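Local coordinates for protein prophenoloxidase b (Marsupenaeus japonicus, PDB 3WKY) that is a secreted type 3 copper protein, the precursor of a phenoloxidase that probably hydroxylates monophenols and oxidises o-diphenols at a dicopper-oxygen centre, at residues A[18-21]-A[22-26]; A[121-124]-A[125-128]. All coordinates share one frame; numbering follows the deposited sequence. Where two conformers were deposited one is given.

Contact 1: A[18-21]-A[22-26]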
loop_
_atom_site.group_PDB
_atom_site.type_symbol
_atom_site.label_atom_id
_atom_site.label_comp_id
_atom_site.label_asym_id
_atom_site.label_seq_id
_atom_site.Cartn_x
_atom_site.Cartn_y
_atom_site.Cartn_z
ATOM N N PRO A 18 -46.113 -14.474 -16.137
ATOM C CA PRO A 18 -45.606 -15.171 -14.948
ATOM C C PRO A 18 -45.711 -14.370 -13.648
ATOM O O PRO A 18 -45.622 -14.968 -12.574
ATOM C CB PRO A 18 -44.132 -15.450 -15.305
ATOM C CG PRO A 18 -43.783 -14.421 -16.328
ATOM C CD PRO A 18 -45.044 -14.193 -17.119
ATOM N N TYR A 19 -45.890 -13.054 -13.733
ATOM C CA TYR A 19 -46.024 -12.250 -12.518
ATOM C C TYR A 19 -47.483 -12.065 -12.105
ATOM O O TYR A 19 -47.766 -11.418 -11.095
ATOM C CB TYR A 19 -45.383 -10.879 -12.696
ATOM C CG TYR A 19 -43.893 -10.917 -12.958
ATOM C CD1 TYR A 19 -42.988 -11.101 -11.918
ATOM C CD2 TYR A 19 -43.393 -10.752 -14.243
ATOM C CE1 TYR A 19 -41.622 -11.128 -12.157
ATOM C CE2 TYR A 19 -42.033 -10.771 -14.491
ATOM C CZ TYR A 19 -41.153 -10.957 -13.443
ATOM O OH TYR A 19 -39.799 -10.973 -13.696
ATOM N N GLU A 20 -48.408 -12.610 -12.888
ATOM C CA GLU A 20 -49.827 -12.476 -12.562
ATOM C C GLU A 20 -50.333 -13.740 -11.889
ATOM O O GLU A 20 -49.689 -14.784 -11.957
ATOM C CB GLU A 20 -50.651 -12.152 -13.810
ATOM C CG GLU A 20 -50.202 -10.897 -14.563
ATOM C CD GLU A 20 -50.377 -9.616 -13.759
ATOM O OE1 GLU A 20 -51.177 -9.611 -12.802
ATOM O OE2 GLU A 20 -49.718 -8.606 -14.089
ATOM N N SER A 21 -51.474 -13.641 -11.213
ATOM C CA SER A 21 -52.066 -14.805 -10.566
ATOM C C SER A 21 -52.530 -15.810 -11.610
ATOM O O SER A 21 -52.715 -15.468 -12.780
ATOM C CB SER A 21 -53.269 -14.397 -9.714
ATOM O OG SER A 21 -54.337 -13.977 -10.544
ATOM N N THR A 22 -52.711 -17.054 -11.180
ATOM C CA THR A 22 -53.261 -18.087 -12.049
ATOM C C THR A 22 -54.673 -17.690 -12.500
ATOM O O THR A 22 -55.068 -17.943 -13.640
ATOM C CB THR A 22 -53.301 -19.446 -11.337
ATOM O OG1 THR A 22 -52.009 -19.733 -10.783
ATOM C CG2 THR A 22 -53.692 -20.556 -12.311
ATOM N N SER A 23 -55.422 -17.050 -11.604
ATOM C CA SER A 23 -56.769 -16.585 -11.935
ATOM C C SER A 23 -56.770 -15.580 -13.087
ATOM O O SER A 23 -57.598 -15.672 -13.994
ATOM C CB SER A 23 -57.452 -15.980 -10.706
ATOM O OG SER A 23 -57.710 -16.966 -9.727
ATOM N N THR A 24 -55.842 -14.627 -13.052
ATOM C CA THR A 24 -55.732 -13.620 -14.105
ATOM C C THR A 24 -55.380 -14.269 -15.442
ATOM O O THR A 24 -55.910 -13.897 -16.494
ATOM C CB THR A 24 -54.654 -12.565 -13.767
ATOM O OG1 THR A 24 -55.030 -11.850 -12.583
ATOM C CG2 THR A 24 -54.483 -11.578 -14.911
ATOM N N LEU A 25 -54.478 -15.240 -15.399
ATOM C CA LEU A 25 -54.062 -15.925 -16.615
ATOM C C LEU A 25 -55.218 -16.760 -17.160
ATOM O O LEU A 25 -55.500 -16.744 -18.361
ATOM C CB LEU A 25 -52.845 -16.815 -16.338
ATOM C CG LEU A 25 -52.341 -17.660 -17.513
ATOM C CD1 LEU A 25 -51.729 -16.790 -18.596
ATOM C CD2 LEU A 25 -51.347 -18.718 -17.035
ATOM N N ALA A 26 -55.886 -17.480 -16.266
ATOM C CA ALA A 26 -56.981 -18.365 -16.650
ATOM C C ALA A 26 -58.149 -17.584 -17.240
ATOM O O ALA A 26 -58.749 -18.002 -18.231
ATOM C CB ALA A 26 -57.433 -19.180 -15.467
HETATM O O HOH W 1 -52.755 -11.019 -11.367
HETATM O O HOH W 2 -49.614 -17.278 -10.673
#
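Thr-22 follows directly on Ser-21 and opens helix 22-29. Its OG1 makes a weak, long bond to a water, and the same water lies 2.8 Å from Glu-20 O, to which it probably donates. The backbone O of Thr-22 takes the N-H of Ala-26, so the helical bonding runs on within 22-26. Ser-23 adds little: its CB rests near the hydroxyl of Ser-21.

Thr-24 carries the contact. Its backbone N donates to Ser-21 OG at 3.0 Å in a fairly straight bond of 159°. This makes Ser-21 the N-cap. The serine hydroxyl stands between its own backbone N and carbonyl carbon (chi1 69°), which turns it onto the first turn, where it satisfies an amide that has no earlier helical carbonyl to use. The Thr-24 side chain reaches back through a second water. This water lies 2.7 Å from Thr-24 OG1, accepts from Ser-21 N at 2.9 Å, and donates to Glu-20 OE1 at 2.6 Å. The third helical residue is thus linked to the amide of the cap by a solvent bridge, where a capping box would use a direct bond. Glu-20 bends at chi2 to bring its carboxylate to the water. Alongside, Glu-20 CB meets Thr-24 CB and CG2, both at 4.0 Å.

Leu-25 N closes the turn by donating to Ser-21 O at 3.2 Å. The serine therefore serves the helix with both its side chain and its carbonyl.

The cap lies in the N-terminal part of the chain. Asp-105, just after helix 93-103, accepts from Thr-22 N through OD1. The loop before the cap leans on helix 109-122, with Pro-18 on Leu-113 and Tyr-19 on Ser-109.

Contact 2: A[121-124]-A[125-128]; sequences YERK and DLSP
Arg-123 NH2 donates to Asp-125 OD2 at 2.8 Å, close to the plane of the guanidinium and at its edge. Arg-123 NE gives a second bond to Asp-125 OD1 at 3.0 Å. This is a two-pronged, side-on salt bridge, and each carboxylate oxygen uses its syn lone pair. The fit is not flat. OD1 sits 26° out of the guanidinium plane, and the two planes are 33° apart. Asp-125 CG lies between its own backbone N and carbonyl carbon (chi1 56°), which folds the acid back over the turn. The arginine chain bends at chi3 to meet it.

The backbone beneath is a type I beta turn from Arg-123 to Leu-126. Its closing bond, Leu-126 N to Arg-123 O, is weak at 3.4 Å. The salt bridge adds a side-chain tie between the first and third residues of the same turn. Leu-126 CD1 also touches Arg-123 CD at 3.9 Å. Replacing Arg-123 with an alanine would probably leave the Asp-125 carboxylate without its charge partner and Ala-90 O without the bond from NH1, with the weak backbone bond left as the hydrogen bond within the turn.

Further on, Pro-128 returns to the helix end and lies over one face of the Tyr-121 ring. Its CB is 3.8 Å from the ring centroid in a CH-pi contact, set toward the rim. Its CG comes 3.4 Å from Tyr-121 CE1.

The chain here leaves helix 109-122. Leu-93 of helix 93-103 packs against Arg-123, Asp-125 and Leu-126. Arg-123 NH1 bonds to Ala-90 O, just past the end of helix 74-89. Tyr-121 OH bonds to ND1 of His-201 on helix 193-205, the helix that also bears His-199 and His-203 of the copper site.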
loop_
_atom_site.group_PDB
_atom_site.type_symbol
_atom_site.label_atom_id
_atom_site.label_comp_id
_atom_site.label_asym_id
_atom_site.label_seq_id
_atom_site.Cartn_x
_atom_site.Cartn_y
_atom_site.Cartn_z
ATOM N N TYR A 121 -36.866 -30.242 -21.691
ATOM C CA TYR A 121 -35.644 -30.953 -22.051
ATOM C C TYR A 121 -35.662 -32.390 -21.544
ATOM O O TYR A 121 -35.182 -33.299 -22.212
ATOM C CB TYR A 121 -34.391 -30.226 -21.519
ATOM C CG TYR A 121 -34.063 -29.002 -22.328
ATOM C CD1 TYR A 121 -33.425 -29.121 -23.555
ATOM C CD2 TYR A 121 -34.405 -27.730 -21.880
ATOM C CE1 TYR A 121 -33.134 -28.016 -24.316
ATOM C CE2 TYR A 121 -34.118 -26.612 -22.639
ATOM C CZ TYR A 121 -33.482 -26.770 -23.860
ATOM O OH TYR A 121 -33.194 -25.683 -24.635
ATOM N N GLU A 122 -36.222 -32.601 -20.363
ATOM C CA GLU A 122 -36.159 -33.911 -19.723
ATOM C C GLU A 122 -37.265 -34.856 -20.193
ATOM O O GLU A 122 -37.050 -36.063 -20.295
ATOM C CB GLU A 122 -36.190 -33.774 -18.198
ATOM C CG GLU A 122 -34.821 -33.542 -17.568
ATOM C CD GLU A 122 -33.843 -34.664 -17.881
ATOM O OE1 GLU A 122 -32.994 -34.484 -18.776
ATOM O OE2 GLU A 122 -33.930 -35.732 -17.238
ATOM N N ARG A 123 -38.447 -34.314 -20.474
ATOM C CA ARG A 123 -39.546 -35.179 -20.926
ATOM C C ARG A 123 -39.364 -35.535 -22.399
ATOM O O ARG A 123 -39.082 -34.663 -23.228
ATOM C CB ARG A 123 -40.912 -34.530 -20.705
ATOM C CG ARG A 123 -41.383 -34.528 -19.248
ATOM C CD ARG A 123 -42.812 -33.997 -19.140
ATOM N NE ARG A 123 -43.800 -34.885 -19.768
ATOM C CZ ARG A 123 -44.519 -35.794 -19.109
ATOM N NH1 ARG A 123 -44.368 -35.943 -17.798
ATOM N NH2 ARG A 123 -45.396 -36.557 -19.757
ATOM N N LYS A 124 -39.531 -36.816 -22.719
ATOM C CA LYS A 124 -39.359 -37.286 -24.093
ATOM C C LYS A 124 -40.523 -36.911 -25.002
ATOM O O LYS A 124 -40.366 -36.880 -26.222
ATOM C CB LYS A 124 -39.150 -38.798 -24.119
ATOM C CG LYS A 124 -37.841 -39.247 -23.496
ATOM C CD LYS A 124 -37.850 -40.746 -23.244
ATOM C CE LYS A 124 -36.594 -41.196 -22.513
ATOM N NZ LYS A 124 -35.385 -41.093 -23.370
ATOM N N ASP A 125 -41.677 -36.612 -24.411
ATOM C CA ASP A 125 -42.851 -36.267 -25.210
ATOM C C ASP A 125 -42.980 -34.766 -25.446
ATOM O O ASP A 125 -43.971 -34.298 -26.023
ATOM C CB ASP A 125 -44.135 -36.850 -24.597
ATOM C CG ASP A 125 -44.348 -36.429 -23.156
ATOM O OD1 ASP A 125 -43.465 -35.751 -22.577
ATOM O OD2 ASP A 125 -45.405 -36.794 -22.594
ATOM N N LEU A 126 -41.964 -34.022 -25.007
ATOM C CA LEU A 126 -41.914 -32.575 -25.208
ATOM C C LEU A 126 -40.651 -32.197 -25.966
ATOM O O LEU A 126 -39.620 -32.859 -25.838
ATOM C CB LEU A 126 -41.953 -31.839 -23.860
ATOM C CG LEU A 126 -43.241 -31.915 -23.040
ATOM C CD1 LEU A 126 -43.092 -31.096 -21.756
ATOM C CD2 LEU A 126 -44.419 -31.422 -23.871
ATOM N N SER A 127 -40.744 -31.148 -26.778
ATOM C CA SER A 127 -39.603 -30.647 -27.539
ATOM C C SER A 127 -39.277 -29.209 -27.129
ATOM O O SER A 127 -40.149 -28.338 -27.158
ATOM C CB SER A 127 -39.903 -30.695 -29.039
ATOM O OG SER A 127 -39.009 -29.868 -29.764
ATOM N N PRO A 128 -38.006 -28.951 -26.777
ATOM C CA PRO A 128 -37.568 -27.627 -26.297
ATOM C C PRO A 128 -37.837 -26.544 -27.334
ATOM O O PRO A 128 -38.052 -25.376 -26.986
ATOM C CB PRO A 128 -36.053 -27.803 -26.104
ATOM C CG PRO A 128 -35.846 -29.283 -25.978
ATOM C CD PRO A 128 -36.901 -29.925 -26.830
#

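Overall arrangement
The two contacts treat opposite ends of helices: contact 1 starts helix 22-29, and contact 2 follows the finish of helix 109-122. That second helix links them, since Pro-18 and Tyr-19 of contact 1 rest on its earlier part. They do not touch; their nearest atoms are about 16 Å apart. Both are partly buried. Contact 1 lies farther from the chain centre and works through hydroxyls, backbone amides and waters, with one carboxylate joined through a water. Contact 2 pairs an exposed aspartate with a buried arginine, and sets a proline on a buried tyrosine ring. The side chain of Tyr-121 is about 13 Å from the bound Cu2-O2 cluster.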